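PDB 4Z9N: amino acid ABC transporter, periplasmic amino acid-binding protein, which probably serves as the solute receptor of a bacterial amino acid ABC importer, and holds glutathione in the cleft between its lobes. Local coordinates for residues S94-T97 against D102-G105; C49-S54 against R229-A234; E144-D149 against S209-G214; L30-P35 against I106-G111. All coordinates share one frame; numbering follows the deposited sequence. Where two conformers were deposited one is given.

All four contacts are buried, yet they differ with their place in the fold. Interactions 1, 3 and 4 share one sheet, in which strand 101-117 supplies 102-105 and 106-111 and its neighbour 211-218 runs through 209-214. Interaction 2 instead packs two helices, and reaches interaction 1 through Arg-229 against Ala-104. Chemistry follows position: interaction 1 is ionic, with one sodium site and one grip on glutathione; interaction 3 is a polar network beside the same ligand; interactions 2 and 4 are apolar, one of methyls and one of rings. Interaction 4 lies nearest the chain's centre. All four have residues next to the second subunit, interaction 4 through Tyr-109.

Interaction 1 of 4, residues S94-T97 against D102-G105; sequences SRDT and DFAG. With NA (sodium ion), chain K; GSH (glutathione), chain U; EDO (1,2-ethanediol), chain V.
Metal coordination dominates the meeting of Asp-96 with Asp-102, where two carboxylates converge on one sodium ion. Asp-96 chelates it twice, through its backbone O at 2.3 Å and its OD1 at 2.5 Å from the sodium; the side chain can fold back in this way because chi1 (-154°) sets CG beside its own carbonyl carbon. Asp-102 adds OD1 from the strand, its carboxylate plane turned 84° from that of Asp-96. Leu-101 O, Gln-219 OE1 and Asp-226 OD1 of the second subunit complete six oxygens. Hydrogen bonds form a second layer. One water donates to Asp-96 OD1 (2.7 Å) and accepts from Phe-103 N (3.0 Å), bridging helix and strand, while Asp-96 OD2 turns to Trp-91 and to Trp-230 and Arg-229 of the second subunit. The apolar share falls to Phe-103, whose ring edge receives Arg-95 CB, 3.9 Å from CZ. Arg-95 then runs out extended to the ligand: NH1 meets glutathione O12 at 2.9 Å and NH2 meets O11 at 3.0 Å, both nearly straight, while ethanediol takes NE and the other side of NH2. This paired grip on a carboxylate is how a binding protein can read the amino acid end of its ligand. At the other end, Asp-96 OD1 and Asp-102 OD1 lie 3.5 Å apart, and the sodium probably offsets their repulsion while tying the subunits together.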
loop_
_atom_site.group_PDB
_atom_site.type_symbol
_atom_site.label_atom_id
_atom_site.label_comp_id
_atom_site.label_asym_id
_atom_site.label_seq_id
_atom_site.Cartn_x
_atom_site.Cartn_y
_atom_site.Cartn_z
ATOM N N SER D 94 -1.843 -15.552 3.517
ATOM C CA SER D 94 -1.955 -16.899 2.967
ATOM C C SER D 94 -2.316 -16.851 1.481
ATOM O O SER D 94 -1.863 -17.688 0.699
ATOM C CB SER D 94 -2.979 -17.729 3.750
ATOM O OG SER D 94 -4.270 -17.138 3.748
ATOM N N ARG D 95 -3.105 -15.860 1.082
ATOM C CA ARG D 95 -3.446 -15.720 -0.331
ATOM C C ARG D 95 -2.254 -15.168 -1.126
ATOM O O ARG D 95 -2.166 -15.361 -2.339
ATOM C CB ARG D 95 -4.688 -14.846 -0.491
ATOM C CG ARG D 95 -5.917 -15.519 0.097
ATOM C CD ARG D 95 -7.093 -14.546 0.149
ATOM N NE ARG D 95 -8.311 -15.229 0.579
ATOM C CZ ARG D 95 -9.495 -14.622 0.684
ATOM N NH1 ARG D 95 -9.597 -13.331 0.400
ATOM N NH2 ARG D 95 -10.567 -15.301 1.067
ATOM N N ASP D 96 -1.313 -14.539 -0.427
ATOM C CA ASP D 96 -0.126 -13.933 -1.046
ATOM C C ASP D 96 1.001 -14.965 -1.195
ATOM O O ASP D 96 1.841 -14.878 -2.099
ATOM C CB ASP D 96 0.339 -12.741 -0.181
ATOM C CG ASP D 96 1.103 -11.666 -0.959
ATOM O OD1 ASP D 96 1.293 -11.761 -2.196
ATOM O OD2 ASP D 96 1.476 -10.665 -0.296
ATOM N N THR D 97 1.014 -15.963 -0.318
ATOM C CA THR D 97 2.155 -16.875 -0.250
ATOM C C THR D 97 1.889 -18.287 -0.752
ATOM O O THR D 97 2.814 -18.978 -1.152
ATOM C CB THR D 97 2.657 -17.032 1.191
ATOM O OG1 THR D 97 1.587 -17.521 2.012
ATOM C CG2 THR D 97 3.136 -15.697 1.720
ATOM N N ASP D 102 -0.271 -12.603 -6.621
ATOM C CA ASP D 102 0.196 -11.333 -6.064
ATOM C C ASP D 102 -0.962 -10.332 -6.075
ATOM O O ASP D 102 -2.006 -10.555 -6.701
ATOM C CB ASP D 102 1.366 -10.754 -6.876
ATOM C CG ASP D 102 2.719 -11.334 -6.490
ATOM O OD1 ASP D 102 2.918 -11.740 -5.329
ATOM O OD2 ASP D 102 3.595 -11.374 -7.374
ATOM N N PHE D 103 -0.756 -9.206 -5.416
ATOM C CA PHE D 103 -1.776 -8.164 -5.342
ATOM C C PHE D 103 -1.162 -6.863 -5.812
ATOM O O PHE D 103 -0.080 -6.489 -5.360
ATOM C CB PHE D 103 -2.320 -8.044 -3.917
ATOM C CG PHE D 103 -3.032 -9.279 -3.452
ATOM C CD1 PHE D 103 -2.325 -10.346 -2.897
ATOM C CD2 PHE D 103 -4.405 -9.390 -3.593
ATOM C CE1 PHE D 103 -2.993 -11.499 -2.495
ATOM C CE2 PHE D 103 -5.066 -10.537 -3.186
ATOM C CZ PHE D 103 -4.370 -11.581 -2.650
ATOM N N ALA D 104 -1.843 -6.184 -6.726
ATOM C CA ALA D 104 -1.269 -5.016 -7.376
ATOM C C ALA D 104 -1.653 -3.722 -6.656
ATOM O O ALA D 104 -1.134 -2.652 -6.967
ATOM C CB ALA D 104 -1.697 -4.968 -8.822
ATOM N N GLY D 105 -2.538 -3.819 -5.670
ATOM C CA GLY D 105 -3.047 -2.621 -5.017
ATOM C C GLY D 105 -4.319 -2.948 -4.250
ATOM O O GLY D 105 -4.852 -4.045 -4.383
HETATM NA NA NA K . 2.634 -13.277 -3.575
HETATM N N1 GSH U . -13.686 -10.197 1.241
HETATM C CA1 GSH U . -14.039 -11.537 1.714
HETATM C C1 GSH U . -13.040 -12.534 1.130
HETATM O O11 GSH U . -13.069 -13.733 1.524
HETATM O O12 GSH U . -12.202 -12.175 0.257
HETATM C CB1 GSH U . -15.450 -11.955 1.267
HETATM C CG1 GSH U . -15.511 -11.937 -0.273
HETATM C CD1 GSH U . -16.814 -12.591 -0.720
HETATM O OE1 GSH U . -16.827 -13.522 -1.464
HETATM N N2 GSH U . -18.052 -12.040 -0.221
HETATM C CA2 GSH U . -19.288 -12.681 -0.629
HETATM C C2 GSH U . -19.509 -12.603 -2.147
HETATM O O2 GSH U . -18.954 -11.828 -2.858
HETATM C CB2 GSH U . -20.466 -12.140 0.189
HETATM S SG2 GSH U . -20.875 -10.426 -0.240
HETATM N N3 GSH U . -20.415 -13.579 -2.715
HETATM C CA3 GSH U . -20.671 -13.579 -4.130
HETATM C C3 GSH U . -20.449 -14.996 -4.660
HETATM O O31 GSH U . -20.848 -15.274 -5.822
HETATM O O32 GSH U . -19.860 -15.870 -3.953
HETATM C C1 EDO V . -10.166 -17.735 3.476
HETATM O O1 EDO V . -10.776 -17.958 2.197
HETATM C C2 EDO V . -8.717 -18.207 3.483
HETATM O O2 EDO V . -7.979 -17.636 2.394
HETATM O O HOH W 1 1.576 -9.389 -3.492
#

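Interaction 2 of 4, residues C49-S54 against R229-A234; sequences CRAVAS and RWTHNA
Thr-231 meets Ala-51 and Val-52 through a methyl because its chi1 (-66°) swings CG2 opposite the backbone N and toward helix 44-57; Val-52, with chi1 at 176°, answers by placing CG2 on the side of its own N. The pair illustrates close helix packing in a lobe of the periplasmic binding protein fold, where helix 44-57 is the helical arm of a beta-alpha-beta crossover between strands 21-25 and 63-67. Small residues bring the backbones together, and the CA atoms of Val-52 and Thr-231 are 6.1 Å apart. Thr-231 CG2 acts as the probe: it touches Ala-51 CB at 3.6 Å, and its distance to Val-52 N is 3.8 Å. Val-52 CG2 comes across at about a right angle, 3.9 Å from Thr-231 CG2, so methyl meets methyl. The hydroxyl of Thr-231 also lies beside Val-52 CG2, its polar need met by a hydrogen bond to Val-227 O one turn earlier in its own helix. Behind the contact, Cys-49 packs on both flanking strands and Val-52 on Leu-21, while Ala-51 also touches Val-289 of helix 281-289. Each helix folds a polar side chain back on itself as well. Asn-233 ND2 donates to Arg-229 O from above the carbonyl plane. In the other helix, Arg-50 O is gripped twice, by Ser-54 N at 2.8 Å and Ser-54 OG at 2.7 Å, from opposite faces of its plane.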
loop_
_atom_site.group_PDB
_atom_site.type_symbol
_atom_site.label_atom_id
_atom_site.label_comp_id
_atom_site.label_asym_id
_atom_site.label_seq_id
_atom_site.Cartn_x
_atom_site.Cartn_y
_atom_site.Cartn_z
ATOM N N CYS D 49 -12.103 -2.890 -13.648
ATOM C CA CYS D 49 -11.815 -3.724 -14.820
ATOM C C CYS D 49 -11.804 -2.902 -16.090
ATOM O O CYS D 49 -10.916 -3.037 -16.937
ATOM C CB CYS D 49 -12.844 -4.833 -14.978
ATOM S SG CYS D 49 -12.891 -6.002 -13.633
ATOM N N ARG D 50 -12.819 -2.058 -16.225
ATOM C CA ARG D 50 -12.918 -1.211 -17.401
ATOM C C ARG D 50 -11.776 -0.202 -17.441
ATOM O O ARG D 50 -11.375 0.241 -18.520
ATOM C CB ARG D 50 -14.264 -0.487 -17.443
ATOM C CG ARG D 50 -15.483 -1.415 -17.471
ATOM C CD ARG D 50 -16.709 -0.672 -18.008
ATOM N NE ARG D 50 -17.913 -1.488 -17.915
ATOM C CZ ARG D 50 -18.267 -2.405 -18.813
ATOM N NH1 ARG D 50 -17.517 -2.631 -19.882
ATOM N NH2 ARG D 50 -19.376 -3.107 -18.632
ATOM N N ALA D 51 -11.264 0.174 -16.273
ATOM C CA ALA D 51 -10.130 1.102 -16.224
ATOM C C ALA D 51 -8.879 0.465 -16.839
ATOM O O ALA D 51 -8.134 1.114 -17.582
ATOM C CB ALA D 51 -9.844 1.560 -14.767
ATOM N N VAL D 52 -8.655 -0.807 -16.535
ATOM C CA VAL D 52 -7.526 -1.526 -17.102
ATOM C C VAL D 52 -7.720 -1.683 -18.604
ATOM O O VAL D 52 -6.785 -1.483 -19.378
ATOM C CB VAL D 52 -7.341 -2.879 -16.412
ATOM C CG1 VAL D 52 -6.235 -3.680 -17.072
ATOM C CG2 VAL D 52 -7.029 -2.653 -14.934
ATOM N N ALA D 53 -8.939 -2.016 -19.018
ATOM C CA ALA D 53 -9.225 -2.118 -20.436
ATOM C C ALA D 53 -8.995 -0.780 -21.141
ATOM O O ALA D 53 -8.512 -0.747 -22.284
ATOM C CB ALA D 53 -10.651 -2.607 -20.656
ATOM N N SER D 54 -9.330 0.321 -20.475
ATOM C CA SER D 54 -9.131 1.635 -21.096
ATOM C C SER D 54 -7.647 1.962 -21.215
ATOM O O SER D 54 -7.196 2.468 -22.233
ATOM C CB SER D 54 -9.847 2.738 -20.314
ATOM O OG SER D 54 -11.200 2.409 -20.058
ATOM N N ARG D 229 -1.360 -2.360 -11.278
ATOM C CA ARG D 229 -0.966 -1.459 -10.192
ATOM C C ARG D 229 -1.045 0.009 -10.596
ATOM O O ARG D 229 -1.525 0.878 -9.853
ATOM C CB ARG D 229 0.463 -1.760 -9.743
ATOM C CG ARG D 229 0.966 -0.775 -8.680
ATOM C CD ARG D 229 2.350 -1.151 -8.147
ATOM N NE ARG D 229 2.466 -2.586 -7.944
ATOM C CZ ARG D 229 3.196 -3.400 -8.702
ATOM N NH1 ARG D 229 3.936 -2.925 -9.694
ATOM N NH2 ARG D 229 3.201 -4.695 -8.447
ATOM N N TRP D 230 -0.546 0.300 -11.782
ATOM C CA TRP D 230 -0.422 1.688 -12.142
ATOM C C TRP D 230 -1.705 2.241 -12.755
ATOM O O TRP D 230 -1.904 3.448 -12.733
ATOM C CB TRP D 230 0.808 1.870 -13.025
ATOM C CG TRP D 230 1.966 1.893 -12.114
ATOM C CD1 TRP D 230 2.845 0.876 -11.860
ATOM C CD2 TRP D 230 2.310 2.954 -11.214
ATOM N NE1 TRP D 230 3.736 1.256 -10.887
ATOM C CE2 TRP D 230 3.438 2.530 -10.478
ATOM C CE3 TRP D 230 1.794 4.237 -10.985
ATOM C CZ2 TRP D 230 4.050 3.337 -9.513
ATOM C CZ3 TRP D 230 2.408 5.044 -10.036
ATOM C CH2 TRP D 230 3.526 4.589 -9.307
ATOM N N THR D 231 -2.604 1.368 -13.212
ATOM C CA THR D 231 -3.980 1.795 -13.482
ATOM C C THR D 231 -4.609 2.333 -12.186
ATOM O O THR D 231 -5.145 3.443 -12.159
ATOM C CB THR D 231 -4.842 0.650 -14.047
ATOM O OG1 THR D 231 -4.340 0.278 -15.332
ATOM C CG2 THR D 231 -6.305 1.082 -14.183
ATOM N N HIS D 232 -4.529 1.541 -11.116
ATOM C CA HIS D 232 -5.012 1.956 -9.798
ATOM C C HIS D 232 -4.415 3.279 -9.325
ATOM O O HIS D 232 -5.129 4.177 -8.878
ATOM C CB HIS D 232 -4.701 0.857 -8.781
ATOM C CG HIS D 232 -4.956 1.239 -7.358
ATOM N ND1 HIS D 232 -6.202 1.597 -6.886
ATOM C CD2 HIS D 232 -4.130 1.238 -6.279
ATOM C CE1 HIS D 232 -6.124 1.832 -5.584
ATOM N NE2 HIS D 232 -4.878 1.617 -5.194
ATOM N N ASN D 233 -3.102 3.405 -9.423
ATOM C CA ASN D 233 -2.472 4.597 -8.876
ATOM C C ASN D 233 -2.726 5.801 -9.769
ATOM O O ASN D 233 -2.804 6.924 -9.273
ATOM C CB ASN D 233 -0.982 4.351 -8.646
ATOM C CG ASN D 233 -0.736 3.542 -7.382
ATOM O OD1 ASN D 233 -0.774 4.091 -6.285
ATOM N ND2 ASN D 233 -0.523 2.225 -7.526
ATOM N N ALA D 234 -2.924 5.565 -11.067
ATOM C CA ALA D 234 -3.322 6.645 -11.955
ATOM C C ALA D 234 -4.688 7.172 -11.532
ATOM O O ALA D 234 -4.906 8.388 -11.499
ATOM C CB ALA D 234 -3.356 6.188 -13.417
#

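Interaction 3 of 4, residues E144-D149 against S209-G214; sequences ELNMAD and SKEPFG
The side chains of Asn-146 and Glu-211 come from opposite directions, the amide leaving helix 142-153 and the carboxylate leaving the start of strand 211-218, with their planes 60° apart. Asn-146 ND2 comes within 2.8 Å of Glu-211 OE2, but the angle at ND2 is too poor for a hydrogen bond, and closeness alone should not be read as one. The amide is committed elsewhere, ND2 donating to Gln-112 OE1, while Arg-328 of the second subunit is the strongest polar partner of the side chain. A weak bond of 3.3 Å also joins Asn-146 ND2 to a water that donates to Lys-210 O. Ser-209 closes the arrangement from alongside. Ser-209 CB packs 3.3 Å from Asn-146 ND2, and a chi1 of 71° tucks Ser-209 OG between the backbone N and the carbonyl carbon, from where Ser-209 OG donates to Glu-211 OE2 over 2.7 Å. This donor reaches the anti side of the carboxylate, somewhat out of its plane, and OG itself accepts from Gln-112 N. Glu-211 bends sharply at chi2 (-85°), and its OE1 is held by Thr-90 and Thr-142, so both oxygens are engaged and the group is probably fixed in rotation. Strand 211-218 pairs antiparallel with 101-117, and bound glutathione touches Glu-211 and Phe-213, a placement consistent with the interlobe cleft of the periplasmic binding protein fold.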
loop_
_atom_site.group_PDB
_atom_site.type_symbol
_atom_site.label_atom_id
_atom_site.label_comp_id
_atom_site.label_asym_id
_atom_site.label_seq_id
_atom_site.Cartn_x
_atom_site.Cartn_y
_atom_site.Cartn_z
ATOM N N GLU D 144 -15.883 -16.257 7.184
ATOM C CA GLU D 144 -16.242 -17.425 7.977
ATOM C C GLU D 144 -15.224 -17.657 9.103
ATOM O O GLU D 144 -15.596 -17.979 10.230
ATOM C CB GLU D 144 -16.343 -18.663 7.074
ATOM C CG GLU D 144 -16.678 -19.934 7.830
ATOM C CD GLU D 144 -16.592 -21.188 6.966
ATOM O OE1 GLU D 144 -15.831 -21.199 5.973
ATOM O OE2 GLU D 144 -17.273 -22.177 7.303
ATOM N N LEU D 145 -13.938 -17.478 8.795
ATOM C CA LEU D 145 -12.893 -17.694 9.798
ATOM C C LEU D 145 -12.912 -16.601 10.864
ATOM O O LEU D 145 -12.753 -16.883 12.055
ATOM C CB LEU D 145 -11.508 -17.749 9.132
ATOM C CG LEU D 145 -11.379 -18.760 7.979
ATOM C CD1 LEU D 145 -9.989 -18.728 7.344
ATOM C CD2 LEU D 145 -11.719 -20.169 8.468
ATOM N N ASN D 146 -13.076 -15.348 10.438
ATOM C CA ASN D 146 -13.075 -14.237 11.394
ATOM C C ASN D 146 -14.245 -14.345 12.367
ATOM O O ASN D 146 -14.102 -13.979 13.537
ATOM C CB ASN D 146 -13.163 -12.881 10.706
ATOM C CG ASN D 146 -11.971 -12.580 9.821
ATOM O OD1 ASN D 146 -10.853 -13.007 10.087
ATOM N ND2 ASN D 146 -12.215 -11.833 8.751
ATOM N N MET D 147 -15.409 -14.793 11.886
ATOM C CA MET D 147 -16.569 -14.875 12.774
ATOM C C MET D 147 -16.313 -15.892 13.877
ATOM O O MET D 147 -16.602 -15.638 15.038
ATOM C CB MET D 147 -17.843 -15.245 12.032
ATOM C CG MET D 147 -19.010 -15.450 12.990
ATOM S SD MET D 147 -20.609 -15.492 12.167
ATOM C CE MET D 147 -20.387 -16.857 11.023
ATOM N N ALA D 148 -15.768 -17.043 13.512
ATOM C CA ALA D 148 -15.424 -18.036 14.516
ATOM C C ALA D 148 -14.499 -17.402 15.562
ATOM O O ALA D 148 -14.711 -17.560 16.772
ATOM C CB ALA D 148 -14.775 -19.255 13.869
ATOM N N ASP D 149 -13.475 -16.679 15.096
ATOM C CA ASP D 149 -12.514 -16.043 16.004
ATOM C C ASP D 149 -13.219 -15.113 16.985
ATOM O O ASP D 149 -12.929 -15.099 18.191
ATOM C CB ASP D 149 -11.477 -15.216 15.237
ATOM C CG ASP D 149 -10.471 -16.054 14.472
ATOM O OD1 ASP D 149 -10.346 -17.269 14.736
ATOM O OD2 ASP D 149 -9.786 -15.462 13.605
ATOM N N SER D 209 -12.677 -7.114 11.637
ATOM C CA SER D 209 -11.515 -7.547 10.854
ATOM C C SER D 209 -11.043 -6.437 9.945
ATOM O O SER D 209 -11.767 -5.473 9.715
ATOM C CB SER D 209 -11.859 -8.763 10.005
ATOM O OG SER D 209 -12.722 -8.371 8.950
ATOM N N LYS D 210 -9.828 -6.596 9.429
ATOM C CA LYS D 210 -9.350 -5.804 8.306
ATOM C C LYS D 210 -9.602 -6.574 7.015
ATOM O O LYS D 210 -9.219 -7.747 6.899
ATOM C CB LYS D 210 -7.856 -5.499 8.453
ATOM C CG LYS D 210 -7.547 -4.517 9.576
ATOM C CD LYS D 210 -6.039 -4.288 9.703
ATOM C CE LYS D 210 -5.380 -5.475 10.394
ATOM N NZ LYS D 210 -3.950 -5.096 10.756
ATOM N N GLU D 211 -10.251 -5.930 6.047
ATOM C CA GLU D 211 -10.535 -6.582 4.768
ATOM C C GLU D 211 -10.151 -5.668 3.611
ATOM O O GLU D 211 -11.000 -5.015 2.992
ATOM C CB GLU D 211 -12.018 -6.981 4.649
ATOM C CG GLU D 211 -12.561 -7.761 5.827
ATOM C CD GLU D 211 -12.312 -9.270 5.777
ATOM O OE1 GLU D 211 -11.773 -9.801 4.777
ATOM O OE2 GLU D 211 -12.680 -9.935 6.776
ATOM N N PRO D 212 -8.847 -5.581 3.328
ATOM C CA PRO D 212 -8.419 -4.779 2.181
ATOM C C PRO D 212 -8.675 -5.511 0.853
ATOM O O PRO D 212 -8.093 -6.573 0.599
ATOM C CB PRO D 212 -6.920 -4.561 2.457
ATOM C CG PRO D 212 -6.515 -5.801 3.267
ATOM C CD PRO D 212 -7.722 -6.066 4.144
ATOM N N PHE D 213 -9.558 -4.958 0.018
ATOM C CA PHE D 213 -9.899 -5.586 -1.270
ATOM C C PHE D 213 -8.730 -5.386 -2.225
ATOM O O PHE D 213 -8.320 -4.244 -2.453
ATOM C CB PHE D 213 -11.166 -4.971 -1.880
ATOM C CG PHE D 213 -12.425 -5.225 -1.089
ATOM C CD1 PHE D 213 -12.403 -6.015 0.058
ATOM C CD2 PHE D 213 -13.637 -4.682 -1.507
ATOM C CE1 PHE D 213 -13.575 -6.245 0.797
ATOM C CE2 PHE D 213 -14.820 -4.895 -0.778
ATOM C CZ PHE D 213 -14.784 -5.702 0.370
ATOM N N GLY D 214 -8.206 -6.473 -2.784
ATOM C CA GLY D 214 -6.995 -6.400 -3.593
ATOM C C GLY D 214 -7.176 -6.699 -5.063
ATOM O O GLY D 214 -8.020 -7.491 -5.444
HETATM O O HOH W 2 -9.456 -10.706 7.251
#

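Interaction 4 of 4, residues L30-P35 against I106-G111; sequences LGFASP and INYYDG
Asp-110 O, which accepts a backbone hydrogen bond from Glu-211 N, helps to fix the strand that presents Tyr-108 to Phe-32. A second link of the same antiparallel ladder, from Phe-213 N to Tyr-108 O, holds Tyr-108 itself in place. These strands, 101-117 and 211-218, belong to the mixed sheet of the periplasmic binding protein fold, and the chain turns a corner at Asn-107 just before Tyr-108. Against this hydrogen-bonded strand pair comes a loop: 30-35 reaches the tyrosine with a single aromatic side chain, and the contact is a T-shaped stack. Phe-32 supplies the edge and Tyr-108 the face, with ring planes 87° apart and centroids separated by 5.8 Å. Tyr-108 can offer that face because chi1 (-171°) carries its ring opposite the backbone N, out toward the loop. Before Phe-32, Gly-31 has a positive phi (96°) that a side chain would not easily tolerate, which allows the turn delivering the phenylalanine. Helix 185-192 backs the junction: Ser-186 packs on both rings, and its OG bonds to Asp-110 OD2. The other carboxylate oxygen, Asp-110 OD1, takes a weak bond from Gly-111 N at 2.9 Å. The side chain of Phe-32 is about 8 Å from glutathione, so not in direct contact with it. At the stack itself, the nearest approach is Phe-32 CZ over the tyrosine face, 4.5 Å from Tyr-108 CD2.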
loop_
_atom_site.group_PDB
_atom_site.type_symbol
_atom_site.label_atom_id
_atom_site.label_comp_id
_atom_site.label_asym_id
_atom_site.label_seq_id
_atom_site.Cartn_x
_atom_site.Cartn_y
_atom_site.Cartn_z
ATOM N N LEU D 30 -24.642 -5.765 -5.598
ATOM C CA LEU D 30 -25.024 -4.407 -5.979
ATOM C C LEU D 30 -23.971 -3.414 -5.525
ATOM O O LEU D 30 -23.526 -3.452 -4.380
ATOM C CB LEU D 30 -26.394 -4.035 -5.400
ATOM C CG LEU D 30 -27.587 -4.782 -6.000
ATOM C CD1 LEU D 30 -28.867 -4.532 -5.207
ATOM C CD2 LEU D 30 -27.781 -4.396 -7.466
ATOM N N GLY D 31 -23.569 -2.534 -6.436
ATOM C CA GLY D 31 -22.595 -1.505 -6.121
ATOM C C GLY D 31 -21.196 -1.914 -6.518
ATOM O O GLY D 31 -20.371 -1.079 -6.863
ATOM N N PHE D 32 -20.932 -3.215 -6.497
ATOM C CA PHE D 32 -19.595 -3.689 -6.790
ATOM C C PHE D 32 -19.485 -4.410 -8.129
ATOM O O PHE D 32 -18.586 -4.113 -8.905
ATOM C CB PHE D 32 -19.113 -4.564 -5.639
ATOM C CG PHE D 32 -18.567 -3.750 -4.521
ATOM C CD1 PHE D 32 -19.422 -3.147 -3.608
ATOM C CD2 PHE D 32 -17.213 -3.473 -4.454
ATOM C CE1 PHE D 32 -18.916 -2.349 -2.592
ATOM C CE2 PHE D 32 -16.700 -2.666 -3.446
ATOM C CZ PHE D 32 -17.560 -2.100 -2.518
ATOM N N ALA D 33 -20.387 -5.346 -8.401
ATOM C CA ALA D 33 -20.389 -6.021 -9.698
ATOM C C ALA D 33 -21.692 -6.756 -9.885
ATOM O O ALA D 33 -21.979 -7.726 -9.180
ATOM C CB ALA D 33 -19.225 -6.987 -9.823
ATOM N N SER D 34 -22.476 -6.281 -10.839
ATOM C CA SER D 34 -23.806 -6.813 -11.065
ATOM C C SER D 34 -24.180 -6.684 -12.532
ATOM O O SER D 34 -23.975 -5.630 -13.131
ATOM C CB SER D 34 -24.817 -6.084 -10.185
ATOM O OG SER D 34 -26.064 -6.747 -10.196
ATOM N N PRO D 35 -24.723 -7.765 -13.118
ATOM C CA PRO D 35 -25.192 -7.735 -14.506
ATOM C C PRO D 35 -26.665 -7.389 -14.594
ATOM O O PRO D 35 -27.429 -7.785 -13.717
ATOM C CB PRO D 35 -24.948 -9.169 -14.979
ATOM C CG PRO D 35 -25.187 -9.989 -13.739
ATOM C CD PRO D 35 -24.802 -9.124 -12.547
ATOM N N ILE D 106 -4.777 -1.994 -3.447
ATOM C CA ILE D 106 -5.964 -2.142 -2.624
ATOM C C ILE D 106 -6.954 -1.081 -3.093
ATOM O O ILE D 106 -6.725 0.100 -2.886
ATOM C CB ILE D 106 -5.640 -1.988 -1.125
ATOM C CG1 ILE D 106 -4.805 -3.174 -0.617
ATOM C CG2 ILE D 106 -6.924 -1.844 -0.302
ATOM C CD1 ILE D 106 -4.026 -2.840 0.660
ATOM N N ASN D 107 -8.033 -1.491 -3.747
ATOM C CA ASN D 107 -8.934 -0.475 -4.272
ATOM C C ASN D 107 -10.051 -0.128 -3.285
ATOM O O ASN D 107 -10.776 0.830 -3.493
ATOM C CB ASN D 107 -9.494 -0.893 -5.650
ATOM C CG ASN D 107 -10.427 -2.095 -5.610
ATOM O OD1 ASN D 107 -10.408 -2.926 -4.698
ATOM N ND2 ASN D 107 -11.232 -2.213 -6.659
ATOM N N TYR D 108 -10.163 -0.875 -2.191
ATOM C CA TYR D 108 -11.170 -0.537 -1.197
ATOM C C TYR D 108 -10.792 -1.183 0.130
ATOM O O TYR D 108 -10.720 -2.403 0.208
ATOM C CB TYR D 108 -12.566 -1.005 -1.650
ATOM C CG TYR D 108 -13.672 -0.490 -0.759
ATOM C CD1 TYR D 108 -14.007 -1.151 0.415
ATOM C CD2 TYR D 108 -14.351 0.677 -1.074
ATOM C CE1 TYR D 108 -14.992 -0.670 1.246
ATOM C CE2 TYR D 108 -15.336 1.168 -0.251
ATOM C CZ TYR D 108 -15.647 0.490 0.909
ATOM O OH TYR D 108 -16.619 0.982 1.741
ATOM N N TYR D 109 -10.525 -0.362 1.152
ATOM C CA TYR D 109 -10.291 -0.876 2.507
ATOM C C TYR D 109 -11.627 -1.105 3.184
ATOM O O TYR D 109 -12.388 -0.172 3.345
ATOM C CB TYR D 109 -9.463 0.094 3.347
ATOM C CG TYR D 109 -8.059 0.326 2.829
ATOM C CD1 TYR D 109 -7.816 1.290 1.865
ATOM C CD2 TYR D 109 -6.988 -0.424 3.295
ATOM C CE1 TYR D 109 -6.538 1.515 1.380
ATOM C CE2 TYR D 109 -5.706 -0.210 2.818
ATOM C CZ TYR D 109 -5.493 0.758 1.856
ATOM O OH TYR D 109 -4.219 0.985 1.385
ATOM N N ASP D 110 -11.905 -2.346 3.589
ATOM C CA ASP D 110 -13.164 -2.655 4.269
ATOM C C ASP D 110 -12.877 -3.416 5.574
ATOM O O ASP D 110 -11.720 -3.610 5.957
ATOM C CB ASP D 110 -14.073 -3.480 3.355
ATOM C CG ASP D 110 -15.547 -3.205 3.584
ATOM O OD1 ASP D 110 -15.877 -2.529 4.580
ATOM O OD2 ASP D 110 -16.367 -3.658 2.750
ATOM N N GLY D 111 -13.936 -3.805 6.270
ATOM C CA GLY D 111 -13.822 -4.602 7.480
ATOM C C GLY D 111 -15.099 -5.409 7.620
ATOM O O GLY D 111 -16.132 -5.019 7.065
#